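Local coordinates for type 3 secretion system chaperone PscG (Pseudomonas aeruginosa, PDB 2UWJ), which acts with PscE as a cytoplasmic chaperone that keeps the type III secretion needle protein PscF from polymerising too early, and is required for needle assembly, at residues Leu83-Ala86 and Leu87-Leu91; Ala29-Leu32 and Glu33-Gln37; Ser47-Ala50 and Asn51-Arg54; Asn65-Pro68 and Ala69-Pro72. All coordinates share one frame; numbering follows the deposited sequence.

Contact 1: Leu83-Ala86 and Leu87-Leu91; sequences LGAA and LDRRL
The guanidinium group of R89 folds back over the first turn of its own helix and lays one face on the backbone of A85 and A86. Its CG stands beside the backbone N (chi1 -71°), and the chain, extended through chi2, bends at chi3, which turns the planar end back toward the start of the helix. There NH2 comes to 3.4 Å from A86 CA, while NH1 lies 3.7 Å from A85 CB; CA of A86 and the carbonyl O of A85 both sit under the rim of the group rather than its centre. A85 O is already taken by R89 N at 3.0 Å, so the same residue meets this carbonyl with its backbone N-H and with the flat of its side chain.

D88 also turns back toward the first turn, its carboxylate beside G84, with CG 3.1 Å from G84 O. Carboxylate and carbonyl are both acceptors and merely lie side by side; the carbonyl's bond comes from D88 N at 3.0 Å. L83 is the N-cap residue, and L87 N closes the first helical bond onto L83 O with an N-H...O angle of 165°.

Whereas R89 stays on the exposed side of helix 84-95, L87 points inward between its neighbours, touching A75 and W79 of helix 71-80 and M109 and V113 of helix 100-113. R90 forms a salt bridge with E78 of helix 71-80, and D88 packs on R110 of helix 100-113.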
ATOM      1  N   LEU C  83      -3.080  31.503   1.067  1.00 31.59           N
ATOM      2  CA  LEU C  83      -3.235  31.918  -0.331  1.00 31.98           C
ATOM      3  C   LEU C  83      -4.548  31.347  -0.865  1.00 34.28           C
ATOM      4  O   LEU C  83      -4.557  30.449  -1.723  1.00 35.15           O
ATOM      5  CB  LEU C  83      -2.032  31.408  -1.139  1.00 27.43           C
ATOM      6  CG  LEU C  83      -0.725  32.100  -0.760  1.00 29.10           C
ATOM      7  CD1 LEU C  83       0.501  31.428  -1.405  1.00 29.09           C
ATOM      8  CD2 LEU C  83      -0.862  33.570  -1.201  1.00 27.42           C
ATOM      9  N   GLY C  84      -5.662  31.888  -0.383  1.00 32.12           N
ATOM     10  CA  GLY C  84      -6.991  31.379  -0.758  1.00 30.37           C
ATOM     11  C   GLY C  84      -7.371  31.271  -2.229  1.00 33.46           C
ATOM     12  O   GLY C  84      -7.920  30.243  -2.687  1.00 32.20           O
ATOM     13  N   ALA C  85      -7.091  32.308  -3.004  1.00 33.78           N
ATOM     14  CA  ALA C  85      -7.459  32.273  -4.422  1.00 34.24           C
ATOM     15  C   ALA C  85      -6.563  31.315  -5.227  1.00 29.05           C
ATOM     16  O   ALA C  85      -7.028  30.666  -6.149  1.00 32.58           O
ATOM     17  CB  ALA C  85      -7.393  33.680  -5.015  1.00 35.53           C
ATOM     18  N   ALA C  86      -5.271  31.262  -4.908  1.00 31.48           N
ATOM     19  CA  ALA C  86      -4.371  30.360  -5.615  1.00 29.01           C
ATOM     20  C   ALA C  86      -4.843  28.923  -5.284  1.00 28.65           C
ATOM     21  O   ALA C  86      -4.925  28.077  -6.191  1.00 31.60           O
ATOM     22  CB  ALA C  86      -2.905  30.567  -5.165  1.00 29.94           C
ATOM     23  N   LEU C  87      -5.143  28.657  -4.004  1.00 26.73           N
ATOM     24  CA  LEU C  87      -5.618  27.346  -3.576  1.00 29.86           C
ATOM     25  C   LEU C  87      -6.864  26.944  -4.377  1.00 31.91           C
ATOM     26  O   LEU C  87      -6.975  25.817  -4.910  1.00 26.26           O
ATOM     27  CB  LEU C  87      -5.992  27.332  -2.073  1.00 28.02           C
ATOM     28  CG  LEU C  87      -6.674  26.016  -1.566  1.00 31.13           C
ATOM     29  CD1 LEU C  87      -5.730  24.765  -1.822  1.00 23.44           C
ATOM     30  CD2 LEU C  87      -6.982  26.112  -0.030  1.00 28.69           C
ATOM     31  N   ASP C  88      -7.816  27.868  -4.465  1.00 31.00           N
ATOM     32  CA  ASP C  88      -9.054  27.580  -5.164  1.00 32.49           C
ATOM     33  C   ASP C  88      -8.818  27.279  -6.627  1.00 23.56           C
ATOM     34  O   ASP C  88      -9.480  26.409  -7.176  1.00 30.37           O
ATOM     35  CB  ASP C  88     -10.078  28.732  -5.019  1.00 37.71           C
ATOM     36  CG  ASP C  88     -10.565  28.913  -3.578  1.00 52.25           C
ATOM     37  OD1 ASP C  88     -10.490  27.938  -2.775  1.00 52.35           O
ATOM     38  OD2 ASP C  88     -11.036  30.035  -3.246  1.00 49.79           O
ATOM     39  N   ARG C  89      -7.917  27.999  -7.284  1.00 32.96           N
ATOM     40  CA  ARG C  89      -7.643  27.708  -8.705  1.00 33.76           C
ATOM     41  C   ARG C  89      -6.988  26.312  -8.837  1.00 35.26           C
ATOM     42  O   ARG C  89      -7.327  25.527  -9.739  1.00 32.69           O
ATOM     43  CB  ARG C  89      -6.687  28.734  -9.339  1.00 33.00           C
ATOM     44  CG  ARG C  89      -7.303  30.137  -9.558  1.00 40.94           C
ATOM     45  CD  ARG C  89      -6.355  31.052 -10.338  1.00 39.49           C
ATOM     46  NE  ARG C  89      -5.088  31.351  -9.660  1.00 39.62           N
ATOM     47  CZ  ARG C  89      -4.922  32.290  -8.728  1.00 41.71           C
ATOM     48  NH1 ARG C  89      -5.954  33.046  -8.332  1.00 43.05           N
ATOM     49  NH2 ARG C  89      -3.710  32.493  -8.206  1.00 37.37           N
ATOM     50  N   ARG C  90      -6.019  26.014  -7.975  1.00 30.16           N
ATOM     51  CA  ARG C  90      -5.375  24.701  -8.057  1.00 29.37           C
ATOM     52  C   ARG C  90      -6.429  23.592  -7.846  1.00 29.11           C
ATOM     53  O   ARG C  90      -6.513  22.630  -8.639  1.00 28.54           O
ATOM     54  CB  ARG C  90      -4.222  24.594  -7.021  1.00 26.90           C
ATOM     55  CG  ARG C  90      -3.372  23.303  -7.203  1.00 26.05           C
ATOM     56  CD  ARG C  90      -2.157  23.287  -6.257  1.00 25.32           C
ATOM     57  NE  ARG C  90      -1.323  24.499  -6.329  1.00 25.70           N
ATOM     58  CZ  ARG C  90      -0.312  24.722  -7.183  1.00 28.54           C
ATOM     59  NH1 ARG C  90       0.062  23.830  -8.112  1.00 24.24           N
ATOM     60  NH2 ARG C  90       0.383  25.850  -7.081  1.00 23.30           N
ATOM     61  N   LEU C  91      -7.241  23.702  -6.785  1.00 30.76           N
ATOM     62  CA  LEU C  91      -8.272  22.683  -6.552  1.00 31.61           C
ATOM     63  C   LEU C  91      -9.229  22.557  -7.739  1.00 35.97           C
ATOM     64  O   LEU C  91      -9.534  21.438  -8.183  1.00 32.61           O
ATOM     65  CB  LEU C  91      -9.071  22.941  -5.264  1.00 32.79           C
ATOM     66  CG  LEU C  91      -8.273  22.911  -3.969  1.00 34.68           C
ATOM     67  CD1 LEU C  91      -9.224  23.023  -2.772  1.00 31.25           C
ATOM     68  CD2 LEU C  91      -7.455  21.576  -3.939  1.00 28.02           C
TER

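Contact 2: Ala29-Leu32 and Glu33-Gln37; sequences AEWL and ERLGQ
L35 sets its CD1 methyl over one face of the W31 indole, a CH-pi contact in which the carbon is 3.8 Å from the centroid of the six-membered ring and 22° off the ring normal. The closest ring atom is CZ2, 3.6 Å from L35 CD1. W31 has its CG trans to the backbone N (chi1 171°), and L35, with CG beside its own N, reaches across from the next turn. Farther along, L32 CD2 meets Q37 CB at 3.9 Å.

The W31-L35 pair belongs to the last turn of helix 22-34, where L35 N still donates to W31 O at 3.1 Å. The L32-Q37 pair depends on the way the helix ends. G36 leaves it with positive phi (88°), and the chain closes in a Schellman motif: Q37 N bonds to L32 O at 2.8 Å and G36 N to E33 O at 2.9 Å. Q37 is in turn the N-cap of the following helix, 38-51.

Farther out, I6 of helix 4-17 packs on W31, L32 and L35, and E33 forms a salt bridge with R45 of helix 38-51. R34 bonds through NH1 to Q52 of the PscE chain, whose A56 also packs on W31; a bound nickel ion lies about 3 Å from the W31 side chain.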
ATOM      1  N   ALA C  29      16.678  11.395  -0.218  1.00 23.84           N
ATOM      2  CA  ALA C  29      16.170  11.976  -1.461  1.00 23.41           C
ATOM      3  C   ALA C  29      17.313  12.268  -2.444  1.00 22.23           C
ATOM      4  O   ALA C  29      17.171  12.038  -3.654  1.00 22.51           O
ATOM      5  CB  ALA C  29      15.397  13.284  -1.181  1.00 19.80           C
ATOM      6  N   GLU C  30      18.407  12.817  -1.944  1.00 21.71           N
ATOM      7  CA  GLU C  30      19.573  13.146  -2.813  1.00 26.74           C
ATOM      8  C   GLU C  30      20.110  11.875  -3.469  1.00 25.94           C
ATOM      9  O   GLU C  30      20.353  11.816  -4.695  1.00 28.59           O
ATOM     10  CB  GLU C  30      20.684  13.815  -1.991  1.00 25.33           C
ATOM     11  CG  GLU C  30      20.350  15.217  -1.804  1.00 38.69           C
ATOM     12  CD  GLU C  30      21.363  15.967  -0.939  1.00 49.95           C
ATOM     13  OE1 GLU C  30      22.514  15.479  -0.841  1.00 48.16           O
ATOM     14  OE2 GLU C  30      20.979  17.040  -0.396  1.00 48.69           O
ATOM     15  N   TRP C  31      20.244  10.839  -2.664  1.00 25.50           N
ATOM     16  CA  TRP C  31      20.687   9.532  -3.198  1.00 25.68           C
ATOM     17  C   TRP C  31      19.679   8.980  -4.233  1.00 27.16           C
ATOM     18  O   TRP C  31      20.089   8.485  -5.273  1.00 24.46           O
ATOM     19  CB  TRP C  31      20.873   8.593  -2.019  1.00 27.55           C
ATOM     20  CG  TRP C  31      21.118   7.182  -2.373  1.00 33.34           C
ATOM     21  CD1 TRP C  31      22.266   6.636  -2.911  1.00 37.51           C
ATOM     22  CD2 TRP C  31      20.232   6.104  -2.135  1.00 35.39           C
ATOM     23  NE1 TRP C  31      22.128   5.268  -3.007  1.00 36.75           N
ATOM     24  CE2 TRP C  31      20.888   4.921  -2.533  1.00 33.92           C
ATOM     25  CE3 TRP C  31      18.931   6.021  -1.613  1.00 43.56           C
ATOM     26  CZ2 TRP C  31      20.298   3.676  -2.432  1.00 41.87           C
ATOM     27  CZ3 TRP C  31      18.329   4.772  -1.509  1.00 44.08           C
ATOM     28  CH2 TRP C  31      19.021   3.612  -1.919  1.00 50.01           C
ATOM     29  N   LEU C  32      18.359   9.066  -3.977  1.00 23.80           N
ATOM     30  CA  LEU C  32      17.355   8.605  -4.945  1.00 23.34           C
ATOM     31  C   LEU C  32      17.496   9.380  -6.269  1.00 23.43           C
ATOM     32  O   LEU C  32      17.279   8.830  -7.351  1.00 24.97           O
ATOM     33  CB  LEU C  32      15.919   8.786  -4.412  1.00 21.79           C
ATOM     34  CG  LEU C  32      15.546   7.786  -3.313  1.00 24.96           C
ATOM     35  CD1 LEU C  32      14.254   8.297  -2.648  1.00 23.31           C
ATOM     36  CD2 LEU C  32      15.346   6.355  -3.935  1.00 25.75           C
ATOM     37  N   GLU C  33      17.824  10.662  -6.184  1.00 23.66           N
ATOM     38  CA  GLU C  33      18.009  11.420  -7.412  1.00 27.41           C
ATOM     39  C   GLU C  33      19.252  10.885  -8.166  1.00 30.27           C
ATOM     40  O   GLU C  33      19.234  10.754  -9.386  1.00 31.12           O
ATOM     41  CB  GLU C  33      18.125  12.909  -7.097  1.00 30.20           C
ATOM     42  CG  GLU C  33      16.753  13.550  -6.911  1.00 28.58           C
ATOM     43  CD  GLU C  33      16.813  14.977  -6.401  1.00 34.92           C
ATOM     44  OE1 GLU C  33      17.929  15.499  -6.199  1.00 32.92           O
ATOM     45  OE2 GLU C  33      15.734  15.588  -6.198  1.00 33.64           O
ATOM     46  N   ARG C  34      20.315  10.548  -7.449  1.00 33.06           N
ATOM     47  CA  ARG C  34      21.472   9.961  -8.145  1.00 35.33           C
ATOM     48  C   ARG C  34      21.065   8.678  -8.861  1.00 38.70           C
ATOM     49  O   ARG C  34      21.619   8.343  -9.916  1.00 41.38           O
ATOM     50  CB  ARG C  34      22.564   9.627  -7.161  1.00 36.33           C
ATOM     51  CG  ARG C  34      23.128  10.851  -6.601  1.00 42.49           C
ATOM     52  CD  ARG C  34      24.615  10.721  -6.498  1.00 51.80           C
ATOM     53  NE  ARG C  34      25.261  10.390  -7.770  1.00 43.01           N
ATOM     54  CZ  ARG C  34      26.490  10.787  -8.061  1.00 39.42           C
ATOM     55  NH1 ARG C  34      27.163  11.521  -7.185  1.00 34.48           N
ATOM     56  NH2 ARG C  34      27.039  10.453  -9.216  1.00 44.16           N
ATOM     57  N   LEU C  35      20.084   7.969  -8.308  1.00 28.32           N
ATOM     58  CA  LEU C  35      19.627   6.721  -8.894  1.00 29.38           C
ATOM     59  C   LEU C  35      18.534   6.906  -9.941  1.00 32.77           C
ATOM     60  O   LEU C  35      18.034   5.930 -10.494  1.00 35.84           O
ATOM     61  CB  LEU C  35      19.111   5.774  -7.797  1.00 29.92           C
ATOM     62  CG  LEU C  35      20.019   5.403  -6.622  1.00 42.24           C
ATOM     63  CD1 LEU C  35      19.331   4.342  -5.802  1.00 43.10           C
ATOM     64  CD2 LEU C  35      21.328   4.876  -7.109  1.00 43.65           C
ATOM     65  N   GLY C  36      18.118   8.148 -10.168  1.00 30.36           N
ATOM     66  CA  GLY C  36      17.098   8.386 -11.174  1.00 28.57           C
ATOM     67  C   GLY C  36      15.663   8.291 -10.684  1.00 29.54           C
ATOM     68  O   GLY C  36      14.727   8.372 -11.487  1.00 32.51           O
ATOM     69  N   GLN C  37      15.470   8.168  -9.381  1.00 24.67           N
ATOM     70  CA  GLN C  37      14.093   8.040  -8.837  1.00 26.02           C
ATOM     71  C   GLN C  37      13.635   9.457  -8.467  1.00 22.87           C
ATOM     72  O   GLN C  37      13.416   9.791  -7.287  1.00 24.04           O
ATOM     73  CB  GLN C  37      14.143   7.128  -7.612  1.00 24.06           C
ATOM     74  CG  GLN C  37      14.430   5.643  -7.987  1.00 27.41           C
ATOM     75  CD  GLN C  37      13.346   5.031  -8.877  1.00 35.35           C
ATOM     76  OE1 GLN C  37      12.198   5.476  -8.886  1.00 32.82           O
ATOM     77  NE2 GLN C  37      13.701   3.981  -9.600  1.00 36.79           N
TER

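Contact 3: Ser47-Ala50 and Asn51-Arg54; sequences SSLA and NQGR
L49 places its CD2 methyl over the centre of the R54 guanidinium, 3.6 Å from R54 CZ, so that a methyl sits on one face of the charged group. At the edge of that same group, and in its plane, Q52 OE1 accepts a nearly straight bond from R54 NH2 (3.2 Å, 174°). Together with a salt bridge from NH1 to E57, this bond fixes how the guanidinium is turned above the leucine.

Q52 is placed for this by an extended chain beyond CG, which runs back along the helix end. The other end of its amide, NE2, makes weak bonds to the carbonyl O and the OG of S48. The S48 hydroxyl has a firmer partner in H22, just as that of S47 bonds to S17. Next to S47, N51 ND2 lies 3.0 Å from S47 OG, and its OD1 bonds to the backbone of another protein chain in the assembly.

With G53 at a phi of 83°, R54 N to L49 O at 2.9 Å and G53 N to A50 O at 3.0 Å form the Schellman motif that ends helix 38-51. Q52 N is an extra donor to L49 O, at 3.0 Å and from the opposite face of the carbonyl plane to R54 N. R54, as N-cap, starts helix 55-59 directly, giving a tight turn between consecutive helices, consistent with the TPR-like helical array of this family.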
ATOM      1  N   SER C  47       7.390  16.735   1.071  1.00 24.03           N
ATOM      2  CA  SER C  47       6.776  16.345   2.316  1.00 23.05           C
ATOM      3  C   SER C  47       7.628  16.846   3.496  1.00 24.07           C
ATOM      4  O   SER C  47       7.093  17.385   4.496  1.00 21.50           O
ATOM      5  CB  SER C  47       6.624  14.818   2.396  1.00 18.39           C
ATOM      6  OG  SER C  47       6.130  14.438   3.672  1.00 19.61           O
ATOM      7  N   SER C  48       8.942  16.679   3.394  1.00 22.76           N
ATOM      8  CA  SER C  48       9.832  17.091   4.473  1.00 22.09           C
ATOM      9  C   SER C  48       9.743  18.611   4.676  1.00 23.13           C
ATOM     10  O   SER C  48       9.625  19.076   5.804  1.00 24.58           O
ATOM     11  CB  SER C  48      11.287  16.755   4.152  1.00 25.73           C
ATOM     12  OG  SER C  48      12.100  17.311   5.166  1.00 23.43           O
ATOM     13  N   LEU C  49       9.788  19.367   3.573  1.00 23.65           N
ATOM     14  CA  LEU C  49       9.703  20.825   3.685  1.00 24.47           C
ATOM     15  C   LEU C  49       8.322  21.260   4.215  1.00 23.71           C
ATOM     16  O   LEU C  49       8.229  22.061   5.152  1.00 24.65           O
ATOM     17  CB  LEU C  49       9.999  21.473   2.339  1.00 24.26           C
ATOM     18  CG  LEU C  49      11.474  21.395   1.912  1.00 25.50           C
ATOM     19  CD1 LEU C  49      11.521  21.804   0.426  1.00 25.30           C
ATOM     20  CD2 LEU C  49      12.396  22.365   2.786  1.00 22.69           C
ATOM     21  N   ALA C  50       7.250  20.710   3.657  1.00 22.14           N
ATOM     22  CA  ALA C  50       5.921  21.114   4.094  1.00 23.21           C
ATOM     23  C   ALA C  50       5.698  20.750   5.565  1.00 28.65           C
ATOM     24  O   ALA C  50       5.091  21.551   6.309  1.00 24.25           O
ATOM     25  CB  ALA C  50       4.823  20.493   3.235  1.00 24.00           C
ATOM     26  N   ASN C  51       6.180  19.572   5.991  1.00 24.07           N
ATOM     27  CA  ASN C  51       6.001  19.150   7.379  1.00 25.29           C
ATOM     28  C   ASN C  51       6.883  19.971   8.361  1.00 27.30           C
ATOM     29  O   ASN C  51       6.674  19.929   9.551  1.00 28.99           O
ATOM     30  CB  ASN C  51       6.216  17.637   7.546  1.00 22.98           C
ATOM     31  CG  ASN C  51       4.994  16.841   7.067  1.00 27.95           C
ATOM     32  OD1 ASN C  51       3.850  17.182   7.435  1.00 23.74           O
ATOM     33  ND2 ASN C  51       5.207  15.817   6.204  1.00 20.90           N
ATOM     34  N   GLN C  52       7.850  20.717   7.847  1.00 23.57           N
ATOM     35  CA  GLN C  52       8.652  21.603   8.707  1.00 28.00           C
ATOM     36  C   GLN C  52       8.010  22.998   8.722  1.00 29.15           C
ATOM     37  O   GLN C  52       8.517  23.922   9.378  1.00 28.04           O
ATOM     38  CB  GLN C  52      10.059  21.806   8.138  1.00 24.56           C
ATOM     39  CG  GLN C  52      10.886  20.607   8.203  1.00 26.31           C
ATOM     40  CD  GLN C  52      12.253  20.834   7.601  1.00 34.45           C
ATOM     41  OE1 GLN C  52      13.087  21.571   8.155  1.00 27.96           O
ATOM     42  NE2 GLN C  52      12.507  20.190   6.465  1.00 30.02           N
ATOM     43  N   GLY C  53       6.941  23.168   7.948  1.00 25.54           N
ATOM     44  CA  GLY C  53       6.318  24.483   7.826  1.00 26.48           C
ATOM     45  C   GLY C  53       7.031  25.369   6.799  1.00 27.83           C
ATOM     46  O   GLY C  53       6.728  26.563   6.691  1.00 25.57           O
ATOM     47  N   ARG C  54       7.952  24.811   6.006  1.00 24.32           N
ATOM     48  CA  ARG C  54       8.690  25.606   4.999  1.00 24.24           C
ATOM     49  C   ARG C  54       7.927  25.560   3.713  1.00 26.46           C
ATOM     50  O   ARG C  54       8.375  24.941   2.693  1.00 23.28           O
ATOM     51  CB  ARG C  54      10.070  25.010   4.801  1.00 24.25           C
ATOM     52  CG  ARG C  54      10.960  25.201   6.008  1.00 33.91           C
ATOM     53  CD  ARG C  54      12.341  25.397   5.380  1.00 45.10           C
ATOM     54  NE  ARG C  54      13.159  24.318   5.790  1.00 36.93           N
ATOM     55  CZ  ARG C  54      14.332  23.946   5.308  1.00 37.06           C
ATOM     56  NH1 ARG C  54      14.981  24.553   4.307  1.00 34.38           N
ATOM     57  NH2 ARG C  54      14.840  22.886   5.887  1.00 29.73           N
TER

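Contact 4: Asn65-Pro68 and Ala69-Pro72; sequences NPWP and ALEP
N65 and E71 meet through a side-chain hydrogen bond, N65 ND2 to E71 OE2 at 2.8 Å. The amide and carboxylate planes are only 22° apart, and the two chains run past each other in opposite directions. OE2 receives the bond on its anti lone pair, away from OE1, which pairs with R90 of helix 84-95. A bend at chi2 (-73°) brings the E71 carboxylate back toward the asparagine.

The same N65 amide also grips the backbone. Its OD1 accepts from W67 N at 3.0 Å, an Asx turn, while ND2 donates a second bond to W67 O at 2.9 Å. Both W67 O and the acidic side chain lie close to the amide plane, so three bonds hold this group from turning.

In this way the loop after helix 55-59 is tied to the start of helix 71-80, entered through a short 3-10 segment. The backbone bonds are of that kind: L70 N reaches W67 O at 3.0 Å, from the face of the carbonyl opposite to ND2, and E71 N reaches P68 O at 3.0 Å.

Apolar contact comes from W67 and L70, which lie side by side and point the same way, W67 CE3 being 3.8 Å from L70 CD1. One face of the indole carries P66 CG over its centre. Around these, R42 of helix 38-51 packs on both W67 and L70, L102 of helix 100-113 touches P68 and P72, and apolar side chains of another protein chain pack on A69, L70 and P72.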
ATOM      1  N   ASN C  65       5.679  21.875 -12.460  1.00 29.24           N
ATOM      2  CA  ASN C  65       5.606  20.525 -11.889  1.00 28.32           C
ATOM      3  C   ASN C  65       5.122  19.508 -12.936  1.00 21.50           C
ATOM      4  O   ASN C  65       4.001  19.607 -13.454  1.00 27.78           O
ATOM      5  CB  ASN C  65       4.643  20.462 -10.684  1.00 25.50           C
ATOM      6  CG  ASN C  65       4.346  19.016 -10.286  1.00 26.35           C
ATOM      7  OD1 ASN C  65       5.270  18.197 -10.165  1.00 23.42           O
ATOM      8  ND2 ASN C  65       3.078  18.707 -10.072  1.00 24.08           N
ATOM      9  N   PRO C  66       5.943  18.501 -13.217  1.00 26.84           N
ATOM     10  CA  PRO C  66       5.573  17.486 -14.208  1.00 30.13           C
ATOM     11  C   PRO C  66       4.830  16.237 -13.645  1.00 34.09           C
ATOM     12  O   PRO C  66       4.381  15.402 -14.421  1.00 25.69           O
ATOM     13  CB  PRO C  66       6.926  17.108 -14.793  1.00 31.27           C
ATOM     14  CG  PRO C  66       7.755  17.023 -13.600  1.00 30.34           C
ATOM     15  CD  PRO C  66       7.324  18.300 -12.757  1.00 25.08           C
ATOM     16  N   TRP C  67       4.678  16.136 -12.312  1.00 29.80           N
ATOM     17  CA  TRP C  67       4.042  14.960 -11.678  1.00 26.45           C
ATOM     18  C   TRP C  67       2.753  15.333 -10.996  1.00 23.51           C
ATOM     19  O   TRP C  67       2.776  15.861  -9.889  1.00 23.68           O
ATOM     20  CB  TRP C  67       5.032  14.365 -10.662  1.00 22.94           C
ATOM     21  CG  TRP C  67       6.231  13.793 -11.357  1.00 30.32           C
ATOM     22  CD1 TRP C  67       6.233  12.797 -12.312  1.00 30.33           C
ATOM     23  CD2 TRP C  67       7.586  14.205 -11.211  1.00 28.27           C
ATOM     24  NE1 TRP C  67       7.504  12.584 -12.766  1.00 29.90           N
ATOM     25  CE2 TRP C  67       8.357  13.428 -12.112  1.00 30.86           C
ATOM     26  CE3 TRP C  67       8.232  15.155 -10.403  1.00 25.65           C
ATOM     27  CZ2 TRP C  67       9.737  13.576 -12.231  1.00 28.97           C
ATOM     28  CZ3 TRP C  67       9.624  15.308 -10.524  1.00 27.44           C
ATOM     29  CH2 TRP C  67      10.351  14.520 -11.436  1.00 32.52           C
ATOM     30  N   PRO C  68       1.614  15.069 -11.638  1.00 24.89           N
ATOM     31  CA  PRO C  68       0.333  15.430 -11.026  1.00 23.80           C
ATOM     32  C   PRO C  68       0.089  14.906  -9.609  1.00 25.45           C
ATOM     33  O   PRO C  68      -0.583  15.555  -8.830  1.00 23.82           O
ATOM     34  CB  PRO C  68      -0.699  14.907 -12.042  1.00 27.46           C
ATOM     35  CG  PRO C  68       0.073  15.039 -13.394  1.00 28.68           C
ATOM     36  CD  PRO C  68       1.424  14.473 -12.986  1.00 25.77           C
ATOM     37  N   ALA C  69       0.653  13.751  -9.265  1.00 25.35           N
ATOM     38  CA  ALA C  69       0.420  13.203  -7.930  1.00 23.18           C
ATOM     39  C   ALA C  69       1.006  14.107  -6.818  1.00 21.45           C
ATOM     40  O   ALA C  69       0.724  13.870  -5.655  1.00 21.82           O
ATOM     41  CB  ALA C  69       1.038  11.787  -7.827  1.00 23.32           C
ATOM     42  N   LEU C  70       1.885  15.051  -7.183  1.00 19.79           N
ATOM     43  CA  LEU C  70       2.488  15.954  -6.209  1.00 21.46           C
ATOM     44  C   LEU C  70       1.623  17.203  -5.994  1.00 23.71           C
ATOM     45  O   LEU C  70       1.809  17.921  -4.985  1.00 24.21           O
ATOM     46  CB  LEU C  70       3.898  16.410  -6.637  1.00 19.45           C
ATOM     47  CG  LEU C  70       4.906  15.271  -6.819  1.00 19.13           C
ATOM     48  CD1 LEU C  70       6.246  15.871  -7.251  1.00 24.39           C
ATOM     49  CD2 LEU C  70       5.039  14.440  -5.493  1.00 21.16           C
ATOM     50  N   GLU C  71       0.664  17.438  -6.899  1.00 18.49           N
ATOM     51  CA  GLU C  71      -0.177  18.663  -6.796  1.00 24.33           C
ATOM     52  C   GLU C  71      -0.882  18.883  -5.429  1.00 22.79           C
ATOM     53  O   GLU C  71      -0.972  20.009  -4.987  1.00 22.11           O
ATOM     54  CB  GLU C  71      -1.196  18.739  -7.936  1.00 22.21           C
ATOM     55  CG  GLU C  71      -0.559  18.998  -9.315  1.00 25.64           C
ATOM     56  CD  GLU C  71      -0.085  20.459  -9.415  1.00 31.40           C
ATOM     57  OE1 GLU C  71      -0.892  21.348  -9.056  1.00 30.27           O
ATOM     58  OE2 GLU C  71       1.070  20.702  -9.801  1.00 29.44           O
ATOM     59  N   PRO C  72      -1.421  17.816  -4.794  1.00 20.89           N
ATOM     60  CA  PRO C  72      -2.069  18.049  -3.497  1.00 21.94           C
ATOM     61  C   PRO C  72      -1.152  18.753  -2.478  1.00 23.98           C
ATOM     62  O   PRO C  72      -1.640  19.522  -1.660  1.00 21.46           O
ATOM     63  CB  PRO C  72      -2.452  16.633  -3.021  1.00 19.05           C
ATOM     64  CG  PRO C  72      -2.769  15.907  -4.393  1.00 20.92           C
ATOM     65  CD  PRO C  72      -1.636  16.421  -5.275  1.00 16.82           C
TER

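Along the chain the order is contact 2, contact 3, contact 4, contact 1, one after another through an all-helical, TPR-like array. Contacts 2 and 3 end the successive helices 22-34 and 38-51, and their centres are 19 Å apart. Contacts 4 and 1 begin helices 71-80 and 84-95. The centres of contacts 4 and 1 are 15 Å apart, and only this pair touches, through a salt bridge from R90 NH1 to E71 OE1 of 2.8 Å. Contacts 1 and 2 lie farthest apart, about 31 Å between centres, on opposite sides of the chain's centre. Contact 2 faces PscE, and contacts 2, 3 and 4 all meet a further protein chain, so helix ends contribute to the chaperone's binding surfaces.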